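Local coordinates for polysaccharide deacetylase-like protein (Bacillus anthracis, PDB 4V33) that is a putative zinc-bound polysaccharide deacetylase, required for osmotic stability and maintenance of cell shape, probably acting on cell-envelope polysaccharide, at residues 70-84 with 113-126. Sequence-based numbering, arbitrary orientation. Where two conformers were deposited one is given.
Sequences DTLTEVQYKIWRTAD and KRGEFQIEAIGIKE
W80 and Q118 meet as a hydrogen-bonded pair of two antiparallel strands, 74-81 and 115-124, the central strands of a four-stranded sheet consistent with the fibronectin type III domain. The strand directions differ by 159°. Because CG of W80 sits between its backbone N and carbonyl carbon (chi1 69°), the indole lies across the neighbouring strand: Q118 CB stands over the six-membered ring, 3.7 Å from its centroid, a CH-pi contact, while the carboxylate of E120, which also pairs with K86, meets the ring edge. The Q118 amide continues past the indole, and NE2 donates to T82 OG1 at 3.0 Å, in the amide plane. T82 OG1 donates in turn to E116 OE1 at 2.6 Å, on the anti lone pair, so the hydroxyl accepts and donates roughly at right angles. On the other face, V75, Y77, I79, I119 and A121 enter the domain core; I119 CG2 meets the edge of the Y77 ring at CD1, 3.9 Å away. At the far end T73 and E74 both face I124, a classic beta bulge, and K125 NZ forms a salt bridge with D70 OD1 at 3.2 Å, D70 OD2 accepting from Q46. Near K113, the R81 guanidinium carries K113 CB over one face, and a bend at chi3 brings NE and NH2 side-on, each 2.9 Å from R114 O, which lies within 2° of the guanidinium plane.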
ATOM      1  N   ASP A  70      -3.793  18.425 -36.014  1.00 27.91           N
ATOM      2  CA  ASP A  70      -3.599  19.849 -36.255  1.00 27.85           C
ATOM      3  C   ASP A  70      -2.124  20.204 -36.443  1.00 27.26           C
ATOM      4  O   ASP A  70      -1.236  19.550 -35.892  1.00 32.01           O
ATOM      5  CB  ASP A  70      -4.140  20.666 -35.071  1.00 29.06           C
ATOM      6  CG  ASP A  70      -5.603  21.044 -35.229  1.00 32.39           C
ATOM      7  OD1 ASP A  70      -5.879  22.100 -35.837  1.00 42.74           O
ATOM      8  OD2 ASP A  70      -6.473  20.300 -34.731  1.00 34.15           O
ATOM      9  N   THR A  71      -1.872  21.255 -37.211  1.00 29.09           N
ATOM     10  CA  THR A  71      -0.542  21.848 -37.326  0.56 28.89           C
ATOM     11  C   THR A  71      -0.253  22.676 -36.081  1.00 29.04           C
ATOM     12  O   THR A  71      -1.011  23.589 -35.762  1.00 31.61           O
ATOM     13  CB  THR A  71      -0.456  22.784 -38.544  0.56 33.58           C
ATOM     14  OG1 THR A  71      -0.534  22.015 -39.751  0.56 33.79           O
ATOM     15  CG2 THR A  71       0.850  23.569 -38.532  0.56 31.49           C
ATOM     16  N   LEU A  72       0.840  22.373 -35.389  1.00 25.22           N
ATOM     17  CA  LEU A  72       1.160  23.055 -34.137  1.00 24.78           C
ATOM     18  C   LEU A  72       2.564  23.638 -34.104  1.00 28.94           C
ATOM     19  O   LEU A  72       3.476  23.130 -34.754  1.00 30.05           O
ATOM     20  CB  LEU A  72       1.040  22.075 -32.965  1.00 23.39           C
ATOM     21  CG  LEU A  72      -0.288  21.369 -32.700  1.00 24.89           C
ATOM     22  CD1 LEU A  72      -0.132  20.390 -31.551  1.00 23.16           C
ATOM     23  CD2 LEU A  72      -1.384  22.389 -32.400  1.00 25.45           C
ATOM     24  N   THR A  73       2.740  24.690 -33.310  1.00 26.16           N
ATOM     25  CA  THR A  73       4.070  25.231 -33.070  0.68 25.85           C
ATOM     26  C   THR A  73       4.588  24.783 -31.711  1.00 27.37           C
ATOM     27  O   THR A  73       5.793  24.789 -31.462  1.00 25.52           O
ATOM     28  CB  THR A  73       4.088  26.768 -33.127  0.68 27.00           C
ATOM     29  OG1 THR A  73       3.109  27.297 -32.225  0.68 29.36           O
ATOM     30  CG2 THR A  73       3.785  27.249 -34.535  0.68 24.55           C
ATOM     31  N   GLU A  74       3.675  24.364 -30.839  1.00 22.01           N
ATOM     32  CA  GLU A  74       4.029  24.080 -29.457  1.00 21.33           C
ATOM     33  C   GLU A  74       3.038  23.105 -28.839  1.00 20.75           C
ATOM     34  O   GLU A  74       1.866  23.085 -29.207  1.00 21.51           O
ATOM     35  CB  GLU A  74       4.018  25.407 -28.680  1.00 20.86           C
ATOM     36  CG  GLU A  74       4.300  25.326 -27.190  1.00 23.06           C
ATOM     37  CD  GLU A  74       4.125  26.673 -26.503  1.00 23.09           C
ATOM     38  OE1 GLU A  74       3.769  27.656 -27.195  1.00 24.53           O
ATOM     39  OE2 GLU A  74       4.344  26.748 -25.272  1.00 24.30           O
ATOM     40  N   VAL A  75       3.517  22.290 -27.907  1.00 20.50           N
ATOM     41  CA  VAL A  75       2.646  21.480 -27.067  1.00 19.87           C
ATOM     42  C   VAL A  75       2.919  21.871 -25.626  1.00 22.41           C
ATOM     43  O   VAL A  75       4.074  21.991 -25.219  1.00 21.20           O
ATOM     44  CB  VAL A  75       2.902  19.967 -27.256  1.00 20.43           C
ATOM     45  CG1 VAL A  75       2.216  19.154 -26.159  1.00 19.76           C
ATOM     46  CG2 VAL A  75       2.421  19.522 -28.634  1.00 21.59           C
ATOM     47  N   GLN A  76       1.862  22.098 -24.855  1.00 18.35           N
ATOM     48  CA  GLN A  76       2.036  22.346 -23.428  1.00 17.69           C
ATOM     49  C   GLN A  76       1.510  21.176 -22.637  1.00 17.70           C
ATOM     50  O   GLN A  76       0.369  20.758 -22.827  1.00 17.34           O
ATOM     51  CB  GLN A  76       1.326  23.633 -23.005  1.00 17.32           C
ATOM     52  CG  GLN A  76       1.857  24.857 -23.734  1.00 17.74           C
ATOM     53  CD  GLN A  76       1.345  26.165 -23.163  1.00 18.28           C
ATOM     54  OE1 GLN A  76       0.431  26.187 -22.338  1.00 18.69           O
ATOM     55  NE2 GLN A  76       1.932  27.263 -23.610  1.00 20.03           N
ATOM     56  N   TYR A  77       2.353  20.647 -21.754  1.00 17.14           N
ATOM     57  CA  TYR A  77       1.989  19.508 -20.924  1.00 17.98           C
ATOM     58  C   TYR A  77       1.710  19.971 -19.508  1.00 18.34           C
ATOM     59  O   TYR A  77       2.624  20.409 -18.804  1.00 18.35           O
ATOM     60  CB  TYR A  77       3.132  18.491 -20.872  1.00 17.75           C
ATOM     61  CG  TYR A  77       3.557  17.905 -22.200  1.00 18.07           C
ATOM     62  CD1 TYR A  77       2.952  16.761 -22.696  1.00 18.46           C
ATOM     63  CD2 TYR A  77       4.588  18.475 -22.935  1.00 19.16           C
ATOM     64  CE1 TYR A  77       3.350  16.199 -23.906  1.00 20.36           C
ATOM     65  CE2 TYR A  77       4.999  17.918 -24.150  1.00 21.72           C
ATOM     66  CZ  TYR A  77       4.370  16.780 -24.625  1.00 21.31           C
ATOM     67  OH  TYR A  77       4.761  16.213 -25.822  1.00 22.51           O
ATOM     68  N   LYS A  78       0.453  19.879 -19.087  1.00 15.80           N
ATOM     69  CA  LYS A  78       0.103  20.192 -17.711  1.00 15.31           C
ATOM     70  C   LYS A  78       0.283  18.914 -16.907  1.00 15.36           C
ATOM     71  O   LYS A  78      -0.322  17.887 -17.221  1.00 17.02           O
ATOM     72  CB  LYS A  78      -1.341  20.680 -17.595  1.00 15.27           C
ATOM     73  CG  LYS A  78      -1.733  21.040 -16.161  1.00 16.87           C
ATOM     74  CD  LYS A  78      -3.229  21.302 -16.023  1.00 24.31           C
ATOM     75  CE  LYS A  78      -3.631  22.561 -16.759  1.00 29.12           C
ATOM     76  NZ  LYS A  78      -5.077  22.894 -16.537  1.00 28.06           N
ATOM     77  N   ILE A  79       1.125  18.979 -15.885  1.00 14.84           N
ATOM     78  CA  ILE A  79       1.495  17.779 -15.146  1.00 14.66           C
ATOM     79  C   ILE A  79       1.360  18.022 -13.656  1.00 14.25           C
ATOM     80  O   ILE A  79       1.736  19.087 -13.145  1.00 15.32           O
ATOM     81  CB  ILE A  79       2.940  17.345 -15.465  1.00 15.60           C
ATOM     82  CG1 ILE A  79       3.100  17.121 -16.971  1.00 20.38           C
ATOM     83  CG2 ILE A  79       3.312  16.079 -14.693  1.00 18.28           C
ATOM     84  CD1 ILE A  79       4.484  16.668 -17.391  1.00 27.47           C
ATOM     85  N   TRP A  80       0.799  17.036 -12.965  1.00 15.03           N
ATOM     86  CA  TRP A  80       0.752  17.068 -11.513  1.00 14.85           C
ATOM     87  C   TRP A  80       0.818  15.666 -10.948  1.00 14.08           C
ATOM     88  O   TRP A  80       0.506  14.689 -11.629  1.00 17.56           O
ATOM     89  CB  TRP A  80      -0.509  17.772 -11.009  1.00 16.60           C
ATOM     90  CG  TRP A  80      -1.800  17.042 -11.239  1.00 17.87           C
ATOM     91  CD1 TRP A  80      -2.474  16.262 -10.339  1.00 19.92           C
ATOM     92  CD2 TRP A  80      -2.599  17.064 -12.426  1.00 17.57           C
ATOM     93  NE1 TRP A  80      -3.634  15.787 -10.903  1.00 20.80           N
ATOM     94  CE2 TRP A  80      -3.736  16.266 -12.182  1.00 19.81           C
ATOM     95  CE3 TRP A  80      -2.463  17.680 -13.676  1.00 20.51           C
ATOM     96  CZ2 TRP A  80      -4.726  16.064 -13.141  1.00 19.24           C
ATOM     97  CZ3 TRP A  80      -3.449  17.478 -14.628  1.00 23.54           C
ATOM     98  CH2 TRP A  80      -4.564  16.674 -14.354  1.00 22.38           C
ATOM     99  N   ARG A  81       1.227  15.574  -9.689  1.00 15.38           N
ATOM    100  CA  ARG A  81       1.192  14.300  -8.986  1.00 17.03           C
ATOM    101  C   ARG A  81      -0.199  14.095  -8.447  1.00 15.96           C
ATOM    102  O   ARG A  81      -0.716  14.954  -7.739  1.00 18.37           O
ATOM    103  CB  ARG A  81       2.142  14.330  -7.803  1.00 19.76           C
ATOM    104  CG  ARG A  81       3.567  14.207  -8.179  1.00 28.83           C
ATOM    105  CD  ARG A  81       4.458  14.079  -6.965  1.00 28.19           C
ATOM    106  NE  ARG A  81       4.312  12.808  -6.262  1.00 25.66           N
ATOM    107  CZ  ARG A  81       3.780  12.681  -5.050  1.00 33.34           C
ATOM    108  NH1 ARG A  81       3.322  13.746  -4.413  1.00 37.96           N
ATOM    109  NH2 ARG A  81       3.706  11.489  -4.472  1.00 29.91           N
ATOM    110  N   THR A  82      -0.788  12.948  -8.757  1.00 16.27           N
ATOM    111  CA  THR A  82      -2.128  12.626  -8.282  1.00 16.01           C
ATOM    112  C   THR A  82      -2.249  12.827  -6.770  1.00 18.39           C
ATOM    113  O   THR A  82      -3.237  13.386  -6.281  1.00 19.26           O
ATOM    114  CB  THR A  82      -2.485  11.192  -8.654  1.00 18.91           C
ATOM    115  OG1 THR A  82      -2.480  11.078 -10.085  1.00 20.31           O
ATOM    116  CG2 THR A  82      -3.856  10.817  -8.120  1.00 21.26           C
ATOM    117  N   ALA A  83      -1.215  12.404  -6.052  1.00 16.96           N
ATOM    118  CA  ALA A  83      -1.188  12.479  -4.592  1.00 16.17           C
ATOM    119  C   ALA A  83      -1.282  13.909  -4.065  1.00 19.93           C
ATOM    120  O   ALA A  83      -1.789  14.142  -2.968  1.00 22.42           O
ATOM    121  CB  ALA A  83       0.069  11.811  -4.062  1.00 18.01           C
ATOM    122  N   ASP A  84      -0.797  14.865  -4.847  1.00 16.41           N
ATOM    123  CA  ASP A  84      -0.752  16.256  -4.405  1.00 16.34           C
ATOM    124  C   ASP A  84      -1.935  17.085  -4.910  1.00 17.86           C
ATOM    125  O   ASP A  84      -2.204  18.177  -4.391  1.00 22.38           O
ATOM    126  CB  ASP A  84       0.572  16.899  -4.822  1.00 18.60           C
ATOM    127  CG  ASP A  84       1.747  16.367  -4.037  1.00 25.42           C
ATOM    128  OD1 ASP A  84       1.526  15.885  -2.910  1.00 25.67           O
ATOM    129  OD2 ASP A  84       2.890  16.440  -4.536  1.00 24.64           O
ATOM    130  N   LYS A 113       9.735  13.520  -5.733  1.00 19.55           N
ATOM    131  CA  LYS A 113       8.593  12.690  -5.394  1.00 15.52           C
ATOM    132  C   LYS A 113       8.263  11.696  -6.506  1.00 20.88           C
ATOM    133  O   LYS A 113       8.574  11.924  -7.672  1.00 20.80           O
ATOM    134  CB  LYS A 113       7.372  13.560  -5.090  1.00 18.05           C
ATOM    135  CG  LYS A 113       7.476  14.398  -3.831  1.00 21.25           C
ATOM    136  CD  LYS A 113       6.428  15.511  -3.879  1.00 24.12           C
ATOM    137  CE  LYS A 113       6.255  16.215  -2.547  1.00 31.57           C
ATOM    138  NZ  LYS A 113       5.171  17.243  -2.634  1.00 30.14           N
ATOM    139  N   ARG A 114       7.629  10.592  -6.126  1.00 20.62           N
ATOM    140  CA  ARG A 114       7.320   9.516  -7.058  1.00 17.77           C
ATOM    141  C   ARG A 114       5.818   9.234  -7.076  1.00 19.88           C
ATOM    142  O   ARG A 114       5.019  10.028  -6.573  1.00 23.25           O
ATOM    143  CB  ARG A 114       8.136   8.272  -6.686  1.00 18.29           C
ATOM    144  CG  ARG A 114       9.640   8.541  -6.720  1.00 19.49           C
ATOM    145  CD  ARG A 114      10.472   7.326  -6.311  1.00 20.35           C
ATOM    146  NE  ARG A 114      10.173   6.176  -7.148  1.00 20.86           N
ATOM    147  CZ  ARG A 114      10.711   5.966  -8.344  1.00 22.37           C
ATOM    148  NH1 ARG A 114      11.575   6.839  -8.851  1.00 24.04           N
ATOM    149  NH2 ARG A 114      10.375   4.890  -9.041  1.00 26.13           N
ATOM    150  N   GLY A 115       5.424   8.117  -7.671  1.00 16.07           N
ATOM    151  CA  GLY A 115       4.013   7.814  -7.818  1.00 16.76           C
ATOM    152  C   GLY A 115       3.448   8.168  -9.181  1.00 17.44           C
ATOM    153  O   GLY A 115       4.186   8.321 -10.159  1.00 17.95           O
ATOM    154  N   GLU A 116       2.125   8.281  -9.238  1.00 16.23           N
ATOM    155  CA  GLU A 116       1.422   8.597 -10.479  1.00 17.70           C
ATOM    156  C   GLU A 116       1.422  10.098 -10.760  1.00 17.59           C
ATOM    157  O   GLU A 116       1.090  10.921  -9.893  1.00 17.89           O
ATOM    158  CB  GLU A 116      -0.016   8.091 -10.411  1.00 18.63           C
ATOM    159  CG  GLU A 116      -0.809   8.264 -11.705  1.00 20.02           C
ATOM    160  CD  GLU A 116      -2.263   7.903 -11.518  1.00 25.47           C
ATOM    161  OE1 GLU A 116      -3.013   8.722 -10.950  1.00 22.27           O
ATOM    162  OE2 GLU A 116      -2.657   6.791 -11.915  1.00 30.98           O
ATOM    163  N   PHE A 117       1.814  10.440 -11.978  1.00 17.28           N
ATOM    164  CA  PHE A 117       1.746  11.809 -12.468  1.00 18.16           C
ATOM    165  C   PHE A 117       0.734  11.846 -13.603  1.00 17.21           C
ATOM    166  O   PHE A 117       0.842  11.077 -14.553  1.00 19.66           O
ATOM    167  CB  PHE A 117       3.104  12.251 -13.011  1.00 18.84           C
ATOM    168  CG  PHE A 117       4.178  12.385 -11.966  1.00 17.68           C
ATOM    169  CD1 PHE A 117       4.808  11.262 -11.443  1.00 17.63           C
ATOM    170  CD2 PHE A 117       4.582  13.638 -11.533  1.00 18.92           C
ATOM    171  CE1 PHE A 117       5.810  11.386 -10.496  1.00 19.21           C
ATOM    172  CE2 PHE A 117       5.596  13.770 -10.595  1.00 22.33           C
ATOM    173  CZ  PHE A 117       6.199  12.639 -10.063  1.00 20.57           C
ATOM    174  N   GLN A 118      -0.244  12.744 -13.510  1.00 17.27           N
ATOM    175  CA  GLN A 118      -1.185  12.944 -14.610  1.00 16.56           C
ATOM    176  C   GLN A 118      -0.652  13.971 -15.601  1.00 17.34           C
ATOM    177  O   GLN A 118       0.059  14.904 -15.216  1.00 16.51           O
ATOM    178  CB  GLN A 118      -2.563  13.345 -14.071  1.00 18.95           C
ATOM    179  CG  GLN A 118      -3.205  12.191 -13.304  1.00 23.89           C
ATOM    180  CD  GLN A 118      -4.606  12.474 -12.823  1.00 29.22           C
ATOM    181  OE1 GLN A 118      -5.488  12.826 -13.609  1.00 32.70           O
ATOM    182  NE2 GLN A 118      -4.828  12.308 -11.523  1.00 29.97           N
ATOM    183  N   ILE A 119      -0.977  13.770 -16.878  1.00 18.24           N
ATOM    184  CA  ILE A 119      -0.488  14.617 -17.957  1.00 18.73           C
ATOM    185  C   ILE A 119      -1.660  15.018 -18.853  1.00 19.48           C
ATOM    186  O   ILE A 119      -2.360  14.158 -19.380  1.00 20.13           O
ATOM    187  CB  ILE A 119       0.563  13.881 -18.829  1.00 19.68           C
ATOM    188  CG1 ILE A 119       1.701  13.327 -17.963  1.00 22.40           C
ATOM    189  CG2 ILE A 119       1.103  14.816 -19.921  1.00 19.23           C
ATOM    190  CD1 ILE A 119       2.599  12.324 -18.687  1.00 27.29           C
ATOM    191  N   GLU A 120      -1.876  16.323 -19.013  1.00 18.02           N
ATOM    192  CA  GLU A 120      -2.859  16.832 -19.967  1.00 17.85           C
ATOM    193  C   GLU A 120      -2.128  17.674 -20.989  1.00 19.98           C
ATOM    194  O   GLU A 120      -1.479  18.658 -20.631  1.00 23.42           O
ATOM    195  CB  GLU A 120      -3.892  17.731 -19.297  1.00 21.23           C
ATOM    196  CG  GLU A 120      -4.802  17.091 -18.285  1.00 24.73           C
ATOM    197  CD  GLU A 120      -5.844  18.084 -17.777  1.00 27.75           C
ATOM    198  OE1 GLU A 120      -5.718  19.298 -18.082  1.00 33.33           O
ATOM    199  OE2 GLU A 120      -6.789  17.657 -17.088  1.00 32.79           O
ATOM    200  N   ALA A 121      -2.253  17.310 -22.258  1.00 18.88           N
ATOM    201  CA  ALA A 121      -1.564  18.038 -23.316  1.00 18.33           C
ATOM    202  C   ALA A 121      -2.515  18.896 -24.131  1.00 20.34           C
ATOM    203  O   ALA A 121      -3.603  18.456 -24.494  1.00 20.79           O
ATOM    204  CB  ALA A 121      -0.840  17.073 -24.226  1.00 22.23           C
ATOM    205  N   ILE A 122      -2.092  20.125 -24.406  1.00 18.13           N
ATOM    206  CA  ILE A 122      -2.779  20.991 -25.354  1.00 18.50           C
ATOM    207  C   ILE A 122      -1.784  21.446 -26.401  1.00 18.92           C
ATOM    208  O   ILE A 122      -0.580  21.443 -26.163  1.00 20.51           O
ATOM    209  CB  ILE A 122      -3.425  22.234 -24.680  1.00 18.02           C
ATOM    210  CG1 ILE A 122      -2.360  23.201 -24.149  1.00 19.02           C
ATOM    211  CG2 ILE A 122      -4.413  21.810 -23.601  1.00 18.08           C
ATOM    212  CD1 ILE A 122      -2.939  24.475 -23.546  1.00 18.66           C
ATOM    213  N   GLY A 123      -2.290  21.804 -27.578  1.00 19.53           N
ATOM    214  CA  GLY A 123      -1.434  22.307 -28.631  1.00 20.02           C
ATOM    215  C   GLY A 123      -1.648  23.794 -28.822  1.00 19.80           C
ATOM    216  O   GLY A 123      -2.725  24.313 -28.521  1.00 19.56           O
ATOM    217  N   ILE A 124      -0.620  24.481 -29.310  1.00 20.01           N
ATOM    218  CA  ILE A 124      -0.728  25.900 -29.634  1.00 19.97           C
ATOM    219  C   ILE A 124      -0.420  26.094 -31.110  1.00 23.18           C
ATOM    220  O   ILE A 124       0.622  25.637 -31.587  1.00 23.04           O
ATOM    221  CB  ILE A 124       0.279  26.749 -28.832  1.00 20.08           C
ATOM    222  CG1 ILE A 124       0.360  26.283 -27.373  1.00 22.90           C
ATOM    223  CG2 ILE A 124      -0.065  28.243 -28.950  1.00 19.82           C
ATOM    224  CD1 ILE A 124      -0.917  26.467 -26.598  1.00 21.56           C
ATOM    225  N   LYS A 125      -1.317  26.767 -31.831  1.00 21.85           N
ATOM    226  CA  LYS A 125      -1.088  27.098 -33.242  1.00 22.69           C
ATOM    227  C   LYS A 125      -0.216  28.347 -33.361  1.00 22.46           C
ATOM    228  O   LYS A 125       0.021  29.050 -32.373  1.00 23.31           O
ATOM    229  CB  LYS A 125      -2.412  27.361 -33.972  1.00 26.63           C
ATOM    230  CG  LYS A 125      -3.530  26.365 -33.712  1.00 35.21           C
ATOM    231  CD  LYS A 125      -3.455  25.152 -34.612  1.00 38.62           C
ATOM    232  CE  LYS A 125      -3.712  25.493 -36.073  1.00 34.90           C
ATOM    233  NZ  LYS A 125      -3.684  24.244 -36.883  1.00 36.48           N
ATOM    234  N   GLU A 126       0.239  28.628 -34.582  1.00 26.08           N
ATOM    235  CA  GLU A 126       1.081  29.794 -34.835  1.00 31.02           C
ATOM    236  C   GLU A 126       0.406  31.101 -34.406  1.00 27.68           C
ATOM    237  O   GLU A 126       1.068  31.990 -33.870  1.00 29.44           O
ATOM    238  CB  GLU A 126       1.494  29.858 -36.312  1.00 34.99           C
ATOM    239  CG  GLU A 126       2.412  31.029 -36.643  1.00 39.71           C
ATOM    240  CD  GLU A 126       2.989  30.942 -38.045  1.00 56.56           C
ATOM    241  OE1 GLU A 126       3.768  30.002 -38.310  1.00 65.31           O
ATOM    242  OE2 GLU A 126       2.668  31.815 -38.879  1.00 61.94           O
TER
HETATM  243  O   HOH W   1       0.286  26.461 -36.450  1.00 33.31           O
HETATM  244  O   HOH W   2      -7.129  21.317 -16.984  0.78 27.61           O
HETATM  245  O   HOH W   3       0.714  10.544  -7.133  1.00 18.37           O
HETATM  246  O   HOH W   4       3.382  15.751  -0.780  0.96 49.37           O